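Local coordinates for HD domain protein (Enterococcus faecalis, PDB 4LRL) that probably hydrolyses deoxyribonucleoside triphosphates to deoxynucleoside and triphosphate, under allosteric control by bound nucleotides, at residues S201-A206 and P395-R400; D207-L212 and G224-T229; R214-T219 and Y260-Q265. All blocks are in the same frame, centred on the assembly; numbering follows the deposited sequence.

Contact 1 of 3, residues S201-A206 and P395-R400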
# COMPACT_ATOMS: atom_id res chain seq x y z
N SER C 201 -27.08 -6.74 7.93
CA SER C 201 -27.73 -6.25 6.73
C SER C 201 -28.29 -4.85 6.95
O SER C 201 -29.15 -4.64 7.80
CB SER C 201 -28.84 -7.20 6.28
OG SER C 201 -29.51 -6.66 5.16
N SER C 202 -27.76 -3.91 6.18
CA SER C 202 -28.19 -2.51 6.22
C SER C 202 -27.61 -1.85 4.97
O SER C 202 -27.31 -2.53 4.00
CB SER C 202 -27.71 -1.82 7.51
OG SER C 202 -26.30 -1.71 7.55
N GLN C 203 -27.45 -0.53 5.00
CA GLN C 203 -26.77 0.18 3.92
C GLN C 203 -25.26 0.27 4.17
O GLN C 203 -24.49 0.62 3.28
CB GLN C 203 -27.40 1.55 3.66
CG GLN C 203 -28.74 1.48 2.89
CD GLN C 203 -28.57 0.90 1.50
OE1 GLN C 203 -27.62 1.24 0.80
NE2 GLN C 203 -29.48 0.02 1.10
N ILE C 204 -24.85 -0.10 5.38
CA ILE C 204 -23.45 -0.04 5.79
C ILE C 204 -23.20 -1.11 6.85
O ILE C 204 -23.19 -0.83 8.05
CB ILE C 204 -23.08 1.40 6.28
CG1 ILE C 204 -21.61 1.50 6.71
CG2 ILE C 204 -24.06 1.88 7.37
CD1 ILE C 204 -21.10 2.93 6.83
N ASP C 205 -23.04 -2.34 6.41
CA ASP C 205 -22.98 -3.48 7.31
C ASP C 205 -21.69 -4.29 7.10
O ASP C 205 -20.91 -4.01 6.18
CB ASP C 205 -24.21 -4.37 7.06
CG ASP C 205 -24.32 -4.81 5.61
OD1 ASP C 205 -25.36 -4.56 4.99
OD2 ASP C 205 -23.34 -5.38 5.08
N ALA C 206 -21.50 -5.31 7.94
CA ALA C 206 -20.30 -6.13 7.93
C ALA C 206 -20.11 -6.87 6.60
O ALA C 206 -18.99 -7.17 6.20
CB ALA C 206 -20.32 -7.10 9.09
N PRO C 395 -27.00 -7.92 -8.47
CA PRO C 395 -27.28 -7.91 -7.04
C PRO C 395 -26.50 -6.84 -6.26
O PRO C 395 -25.97 -7.12 -5.18
CB PRO C 395 -26.86 -9.32 -6.60
CG PRO C 395 -25.79 -9.69 -7.55
CD PRO C 395 -26.19 -9.09 -8.86
N TYR C 396 -26.46 -5.63 -6.80
CA TYR C 396 -25.81 -4.50 -6.13
C TYR C 396 -26.72 -3.27 -6.12
O TYR C 396 -26.92 -2.63 -7.15
CB TYR C 396 -24.45 -4.21 -6.79
CG TYR C 396 -23.52 -5.40 -6.75
CD1 TYR C 396 -22.80 -5.70 -5.59
CD2 TYR C 396 -23.37 -6.24 -7.85
CE1 TYR C 396 -21.95 -6.80 -5.53
CE2 TYR C 396 -22.52 -7.34 -7.80
CZ TYR C 396 -21.82 -7.61 -6.64
OH TYR C 396 -20.98 -8.70 -6.57
N ASP C 397 -27.28 -2.98 -4.95
CA ASP C 397 -28.20 -1.86 -4.78
C ASP C 397 -27.48 -0.54 -4.49
O ASP C 397 -26.49 -0.51 -3.75
CB ASP C 397 -29.20 -2.18 -3.66
CG ASP C 397 -28.55 -2.29 -2.30
OD1 ASP C 397 -27.56 -3.05 -2.15
OD2 ASP C 397 -29.02 -1.61 -1.37
N PHE C 398 -27.98 0.55 -5.08
CA PHE C 398 -27.42 1.88 -4.84
C PHE C 398 -27.96 2.47 -3.54
O PHE C 398 -29.02 2.06 -3.06
CB PHE C 398 -27.77 2.82 -6.00
CG PHE C 398 -26.96 2.57 -7.23
CD1 PHE C 398 -25.67 3.08 -7.35
CD2 PHE C 398 -27.47 1.83 -8.29
CE1 PHE C 398 -24.91 2.86 -8.49
CE2 PHE C 398 -26.72 1.60 -9.44
CZ PHE C 398 -25.43 2.12 -9.54
N TYR C 399 -27.22 3.43 -2.98
CA TYR C 399 -27.69 4.14 -1.80
C TYR C 399 -28.79 5.14 -2.16
O TYR C 399 -28.52 6.17 -2.79
CB TYR C 399 -26.52 4.81 -1.05
CG TYR C 399 -26.95 5.41 0.27
CD1 TYR C 399 -27.59 4.63 1.23
CD2 TYR C 399 -26.73 6.76 0.55
CE1 TYR C 399 -28.01 5.18 2.45
CE2 TYR C 399 -27.14 7.32 1.77
CZ TYR C 399 -27.78 6.52 2.71
OH TYR C 399 -28.20 7.04 3.92
N ARG C 400 -30.03 4.83 -1.79
CA ARG C 400 -31.16 5.73 -2.00
C ARG C 400 -31.99 5.86 -0.72
O ARG C 400 -32.99 5.16 -0.55
CB ARG C 400 -32.05 5.25 -3.16
CG ARG C 400 -33.03 6.32 -3.62
CD ARG C 400 -34.27 5.76 -4.30
NE ARG C 400 -33.92 4.99 -5.50
CZ ARG C 400 -34.72 4.83 -6.55
NH1 ARG C 400 -34.29 4.10 -7.58
NH2 ARG C 400 -35.92 5.39 -6.59
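The Y399 ring meets the side chain of Q203 along one edge: CG of Q203 lies in the ring plane beside CD1, 3.7 Å from it, and the amide oxygen OE1 comes to the same edge, 3.4 Å from Y399 CD1. The glutamine crosses the tyrosine obliquely, at the rim of its ring; amide and ring planes are 36° apart. D397 comes to the other end of the amide. This is loop-to-loop packing in an HD-domain phosphohydrolase: Q203, in the turn that leads into helix 206-219, which carries a metal-binding aspartate, docks on the long connection between strands 387-389 and 411-413. NE2 of Q203 donates to OD2 of D397 at 3.0 Å; OD2 lies near the amide plane, and NE2 meets it nearly along the line of the carboxylate C-O bond. The bond is nearly straight (165° at the hydrogen), although amide and carboxylate planes stand far from coplanar. CB and CG lie at the ring edge, and a bend beyond them (chi2 -63°) turns the amide so that NE2 reaches the aspartate. Both flat groups are engaged at both ends, because Q203 OE1 accepts from R259 NH2 and D397 OD1 forms a salt bridge to R208, which would probably help to keep the carboxylate ionised. At its far end Y399 is held through OH by I410 N and E421 OE2, which probably helps to hold the ring in place. Within 201-206, D205 caps the coming helix, its OD2 accepting from R208 N, while its OD1 takes the N-H of S202 at 2.8 Å through the anti lone pair. The ST turn is closed by S202 OG, which accepts from I204 N at 3.1 Å.

Contact 2 of 3, residues D207-L212 and G224-T229. With NI (nickel (II) ion), chain N.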
# COMPACT_ATOMS: atom_id res chain seq x y z
N ASP C 207 -21.24 -7.14 5.94
CA ASP C 207 -21.27 -7.87 4.67
C ASP C 207 -20.71 -6.98 3.55
O ASP C 207 -19.74 -7.34 2.89
CB ASP C 207 -22.73 -8.31 4.39
CG ASP C 207 -22.88 -9.15 3.12
OD1 ASP C 207 -24.03 -9.41 2.73
OD2 ASP C 207 -21.88 -9.57 2.51
N ARG C 208 -21.32 -5.83 3.36
CA ARG C 208 -20.84 -4.85 2.39
C ARG C 208 -19.40 -4.43 2.67
O ARG C 208 -18.58 -4.36 1.74
CB ARG C 208 -21.76 -3.62 2.37
CG ARG C 208 -23.22 -3.93 2.06
CD ARG C 208 -24.01 -2.68 2.24
NE ARG C 208 -25.46 -2.81 2.08
CZ ARG C 208 -26.10 -2.78 0.91
NH1 ARG C 208 -27.42 -2.85 0.88
NH2 ARG C 208 -25.41 -2.67 -0.22
N MET C 209 -19.07 -4.19 3.94
CA MET C 209 -17.73 -3.74 4.30
C MET C 209 -16.66 -4.77 3.92
O MET C 209 -15.63 -4.42 3.36
CB MET C 209 -17.64 -3.33 5.77
CG MET C 209 -18.43 -2.05 6.09
SD MET C 209 -17.97 -1.27 7.65
CE MET C 209 -19.03 -2.12 8.82
N ASP C 210 -16.92 -6.04 4.18
CA ASP C 210 -15.96 -7.06 3.81
C ASP C 210 -15.83 -7.22 2.29
O ASP C 210 -14.72 -7.21 1.79
CB ASP C 210 -16.26 -8.41 4.45
CG ASP C 210 -15.14 -9.41 4.20
OD1 ASP C 210 -15.31 -10.25 3.29
OD2 ASP C 210 -14.09 -9.34 4.88
N TYR C 211 -16.94 -7.36 1.56
CA TYR C 211 -16.77 -7.62 0.13
C TYR C 211 -16.18 -6.43 -0.62
O TYR C 211 -15.38 -6.62 -1.53
CB TYR C 211 -17.99 -8.26 -0.57
CG TYR C 211 -19.23 -7.41 -0.76
CD1 TYR C 211 -19.24 -6.29 -1.59
CD2 TYR C 211 -20.43 -7.79 -0.15
CE1 TYR C 211 -20.41 -5.54 -1.78
CE2 TYR C 211 -21.60 -7.05 -0.33
CZ TYR C 211 -21.58 -5.93 -1.14
OH TYR C 211 -22.76 -5.22 -1.31
N LEU C 212 -16.52 -5.22 -0.20
CA LEU C 212 -15.92 -4.05 -0.84
C LEU C 212 -14.39 -4.06 -0.68
O LEU C 212 -13.67 -3.89 -1.66
CB LEU C 212 -16.53 -2.74 -0.35
CG LEU C 212 -18.00 -2.53 -0.79
CD1 LEU C 212 -18.64 -1.35 -0.03
CD2 LEU C 212 -18.19 -2.37 -2.31
N GLY C 224 -9.97 1.69 -4.65
CA GLY C 224 -11.40 1.54 -4.41
C GLY C 224 -11.73 1.15 -2.97
O GLY C 224 -12.73 0.47 -2.72
N THR C 225 -10.88 1.57 -2.02
CA THR C 225 -11.01 1.20 -0.60
C THR C 225 -11.24 2.39 0.34
O THR C 225 -10.77 3.51 0.08
CB THR C 225 -9.78 0.39 -0.08
OG1 THR C 225 -8.58 1.17 -0.24
CG2 THR C 225 -9.62 -0.92 -0.84
N PHE C 226 -11.98 2.14 1.41
CA PHE C 226 -12.21 3.09 2.50
C PHE C 226 -11.44 2.59 3.72
O PHE C 226 -10.72 1.61 3.64
CB PHE C 226 -13.70 3.15 2.81
CG PHE C 226 -14.27 1.83 3.26
CD1 PHE C 226 -14.42 1.54 4.61
CD2 PHE C 226 -14.60 0.85 2.32
CE1 PHE C 226 -14.91 0.31 5.02
CE2 PHE C 226 -15.09 -0.38 2.72
CZ PHE C 226 -15.25 -0.65 4.07
N ASP C 227 -11.63 3.24 4.86
CA ASP C 227 -10.90 2.87 6.07
C ASP C 227 -11.79 2.20 7.12
O ASP C 227 -12.57 2.87 7.81
CB ASP C 227 -10.21 4.10 6.67
CG ASP C 227 -9.25 3.74 7.78
OD1 ASP C 227 -8.25 3.03 7.52
OD2 ASP C 227 -9.51 4.18 8.93
N LEU C 228 -11.67 0.88 7.23
CA LEU C 228 -12.43 0.10 8.21
C LEU C 228 -12.21 0.58 9.64
O LEU C 228 -13.17 0.73 10.40
CB LEU C 228 -12.10 -1.40 8.10
CG LEU C 228 -12.82 -2.34 9.08
CD1 LEU C 228 -14.33 -2.24 8.95
CD2 LEU C 228 -12.36 -3.77 8.91
N THR C 229 -10.95 0.82 10.00
CA THR C 229 -10.58 1.26 11.35
C THR C 229 -11.23 2.58 11.76
O THR C 229 -11.60 2.74 12.92
CB THR C 229 -9.05 1.31 11.54
OG1 THR C 229 -8.52 -0.01 11.49
CG2 THR C 229 -8.69 1.91 12.90
NI NI N . -21.88 -11.57 1.82
O HOH W 1 -23.67 -11.17 0.72
O HOH W 2 -21.37 -11.37 -0.53
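M209 and L228 mark one close approach of the two backbones, with CA atoms 7.6 Å apart, and L212 and T225 another, at 7.2 Å, where helix 206-219 passes loop 224-227 and the first turn of helix 228-234. F226 presents the rim of its ring to the helix. F226 CZ lies 4.0 Å from M209 CB and F226 CE2 4.1 Å from L212 CB, while the backbone O of M209 sits at the ring edge, near its plane. With chi1 at 60°, F226 CG stands between its backbone N and carbonyl carbon, aiming the ring at these two residues. The M209 and F226 side chains cross at about a right angle; M209 SD is 5.5 Å from the F226 ring centroid, an oblique Met-aromatic contact, and reaches L228 CD1 at 4.0 Å. D207, elsewhere on the helix, binds the nickel ion through OD2 at 2.1 Å, and its OD1 accepts from a nickel-bound water. H90, H134 and D135 complete the protein ligands of this HD site, and D210 OD1 holds H90 ND1 from the second shell. Helix 249-267 brings Y255 edge-to-face to F226 and against L212, while I97 of helix 87-108 packs on M209.

Contact 3 of 3, residues R214-T219 and Y260-Q265. With TTP (thymidine-5'-triphosphate), chain S.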
# COMPACT_ATOMS: atom_id res chain seq x y z
N ARG C 214 -12.46 -6.72 0.30
CA ARG C 214 -11.91 -7.98 -0.19
C ARG C 214 -11.93 -8.04 -1.73
O ARG C 214 -10.96 -8.46 -2.36
CB ARG C 214 -12.68 -9.17 0.40
CG ARG C 214 -12.12 -10.56 0.00
CD ARG C 214 -12.79 -11.71 0.83
NE ARG C 214 -12.84 -11.37 2.25
CZ ARG C 214 -11.87 -11.62 3.12
NH1 ARG C 214 -12.00 -11.26 4.38
NH2 ARG C 214 -10.76 -12.25 2.73
N ASP C 215 -13.05 -7.62 -2.32
CA ASP C 215 -13.13 -7.55 -3.77
C ASP C 215 -12.09 -6.58 -4.34
O ASP C 215 -11.47 -6.87 -5.35
CB ASP C 215 -14.54 -7.20 -4.23
CG ASP C 215 -15.55 -8.27 -3.86
OD1 ASP C 215 -15.15 -9.40 -3.46
OD2 ASP C 215 -16.76 -7.99 -3.97
N ALA C 216 -11.89 -5.44 -3.67
CA ALA C 216 -10.86 -4.49 -4.06
C ALA C 216 -9.48 -5.10 -3.91
O ALA C 216 -8.63 -4.92 -4.80
CB ALA C 216 -10.97 -3.20 -3.25
N TYR C 217 -9.26 -5.81 -2.80
CA TYR C 217 -7.96 -6.38 -2.50
C TYR C 217 -7.54 -7.36 -3.59
O TYR C 217 -6.39 -7.33 -4.03
CB TYR C 217 -7.95 -7.06 -1.11
CG TYR C 217 -6.57 -7.54 -0.69
CD1 TYR C 217 -5.70 -6.71 0.02
CD2 TYR C 217 -6.12 -8.82 -1.02
CE1 TYR C 217 -4.42 -7.14 0.41
CE2 TYR C 217 -4.86 -9.27 -0.65
CZ TYR C 217 -4.00 -8.43 0.06
OH TYR C 217 -2.75 -8.87 0.42
N PHE C 218 -8.46 -8.22 -4.02
CA PHE C 218 -8.15 -9.26 -5.02
C PHE C 218 -8.19 -8.80 -6.48
O PHE C 218 -7.39 -9.26 -7.29
CB PHE C 218 -9.02 -10.51 -4.80
CG PHE C 218 -8.62 -11.30 -3.59
CD1 PHE C 218 -9.20 -11.05 -2.35
CD2 PHE C 218 -7.65 -12.28 -3.67
CE1 PHE C 218 -8.84 -11.76 -1.23
CE2 PHE C 218 -7.28 -13.01 -2.53
CZ PHE C 218 -7.87 -12.74 -1.31
N THR C 219 -9.10 -7.90 -6.82
CA THR C 219 -9.10 -7.36 -8.18
C THR C 219 -7.87 -6.47 -8.43
O THR C 219 -7.40 -6.37 -9.56
CB THR C 219 -10.37 -6.55 -8.51
OG1 THR C 219 -10.50 -5.47 -7.58
CG2 THR C 219 -11.61 -7.44 -8.44
N TYR C 260 -19.42 3.05 -4.62
CA TYR C 260 -19.77 3.54 -5.96
C TYR C 260 -18.70 3.15 -6.99
O TYR C 260 -19.02 2.64 -8.07
CB TYR C 260 -19.98 5.06 -5.94
CG TYR C 260 -20.00 5.75 -7.29
CD1 TYR C 260 -21.17 5.85 -8.02
CD2 TYR C 260 -18.85 6.32 -7.83
CE1 TYR C 260 -21.20 6.49 -9.25
CE2 TYR C 260 -18.87 6.96 -9.06
CZ TYR C 260 -20.05 7.04 -9.76
OH TYR C 260 -20.09 7.67 -10.99
N GLN C 261 -17.44 3.41 -6.66
CA GLN C 261 -16.36 3.08 -7.61
C GLN C 261 -16.17 1.59 -7.88
O GLN C 261 -15.90 1.21 -9.03
CB GLN C 261 -15.03 3.83 -7.34
CG GLN C 261 -14.41 3.63 -5.98
CD GLN C 261 -13.43 4.74 -5.60
OE1 GLN C 261 -13.10 5.62 -6.41
NE2 GLN C 261 -12.97 4.71 -4.34
N MET C 262 -16.39 0.74 -6.86
CA MET C 262 -16.40 -0.72 -7.06
C MET C 262 -17.52 -1.15 -8.05
O MET C 262 -17.26 -1.91 -8.98
CB MET C 262 -16.52 -1.49 -5.74
CG MET C 262 -15.25 -1.54 -4.87
SD MET C 262 -13.77 -2.28 -5.64
CE MET C 262 -14.45 -3.89 -6.04
N TYR C 263 -18.75 -0.67 -7.83
CA TYR C 263 -19.88 -0.91 -8.74
C TYR C 263 -19.51 -0.61 -10.18
O TYR C 263 -19.54 -1.51 -11.03
CB TYR C 263 -21.10 -0.05 -8.37
CG TYR C 263 -21.90 -0.50 -7.16
CD1 TYR C 263 -21.29 -1.18 -6.11
CD2 TYR C 263 -23.26 -0.19 -7.06
CE1 TYR C 263 -22.02 -1.58 -4.99
CE2 TYR C 263 -24.00 -0.58 -5.94
CZ TYR C 263 -23.36 -1.28 -4.91
OH TYR C 263 -24.06 -1.67 -3.79
N VAL C 264 -19.15 0.66 -10.45
CA VAL C 264 -18.90 1.15 -11.81
C VAL C 264 -17.68 0.54 -12.49
O VAL C 264 -17.69 0.32 -13.70
CB VAL C 264 -18.86 2.71 -11.92
CG1 VAL C 264 -20.20 3.32 -11.56
CG2 VAL C 264 -17.75 3.32 -11.07
N GLN C 265 -16.63 0.26 -11.72
CA GLN C 265 -15.36 -0.20 -12.26
C GLN C 265 -15.26 -1.72 -12.30
O GLN C 265 -14.60 -2.27 -13.19
CB GLN C 265 -14.19 0.36 -11.45
CG GLN C 265 -13.91 1.82 -11.74
CD GLN C 265 -13.14 2.53 -10.61
OE1 GLN C 265 -12.43 1.89 -9.82
NE2 GLN C 265 -13.28 3.86 -10.55
PA TTP S . -10.26 -2.66 -19.92
O1A TTP S . -9.72 -3.53 -21.02
O2A TTP S . -11.70 -2.78 -19.52
O3A TTP S . -9.98 -1.09 -20.22
PB TTP S . -8.64 -0.39 -20.83
O1B TTP S . -7.43 -0.93 -20.10
O2B TTP S . -8.84 1.10 -20.76
O3B TTP S . -8.52 -0.85 -22.39
PG TTP S . -9.68 -1.42 -23.39
O1G TTP S . -9.14 -1.06 -24.77
O2G TTP S . -10.95 -0.69 -23.00
O3G TTP S . -9.74 -2.92 -23.19
O5' TTP S . -9.37 -2.94 -18.61
C5' TTP S . -8.19 -3.74 -18.63
C4' TTP S . -7.81 -4.10 -17.20
O4' TTP S . -7.92 -2.93 -16.37
C3' TTP S . -8.75 -5.16 -16.63
O3' TTP S . -8.03 -6.18 -15.95
C2' TTP S . -9.58 -4.43 -15.60
C1' TTP S . -8.77 -3.19 -15.25
N1 TTP S . -9.67 -2.07 -14.98
C2 TTP S . -9.55 -1.32 -13.76
O2 TTP S . -8.67 -1.61 -12.91
N3 TTP S . -10.39 -0.29 -13.52
C4 TTP S . -11.35 0.03 -14.42
O4 TTP S . -12.11 0.99 -14.16
C5 TTP S . -11.48 -0.69 -15.62
C5M TTP S . -12.55 -0.35 -16.65
C6 TTP S . -10.62 -1.75 -15.88
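M262 lies with its thioether across D215 and A216, the sulfur against A216 and the terminal methyl against D215. M262 SD is 3.8 Å from A216 CB, and M262 CE touches D215 CB at 3.8 Å, close to the backbone N of A216. Bends at chi2 (-58°) and chi3 (-58°) curl the methionine, turning its SD-CE end across the neighbouring helix. D215 offers only its CB to this apolar contact; its carboxylate is gripped by Y267 OH at OD2 and by H85 NE2 at OD1. Here helix 206-219, which carries the metal-binding D207 of the HD site, packs against helix 249-267, A216 and M262 being the nearest pair of CA atoms. Near the end of helix 206-219, T219 OG1 donates back to D215 O at 2.8 Å, 24° out of the carbonyl plane. T219 N, 3.0 Å from D215 O, approaches from the opposite face, giving that oxygen two donors. The second helix widens into a pi-type turn at 263-265 as it reaches the thymidine triphosphate. There Q265 brings its CB and CG up to O4 of the thymine, CG 3.1 Å from it, a short approach, while its NE2 donates to D254 OD2 of the fourth subunit.

Segment 201-206 comes first, leading directly into helix 206-219, whose earlier part serves contact 2 and whose later part serves contact 3. The chain turns back at 224-229, closing the short loop of contact 2. It then runs through helix 228-234 and a beta hairpin to helix 249-267, where 260-265 closes contact 3; since 224-229 falls between the segments of contact 3, these two cross. Contact 1 closes last, at 395-400, its wide loop enclosing both. R208 links contacts 1 and 2, also bonding to S202 O, and Y263 OH links contact 3 to contact 1 at D397 O. Together they bind the metal-bearing helix to the HD-associated region.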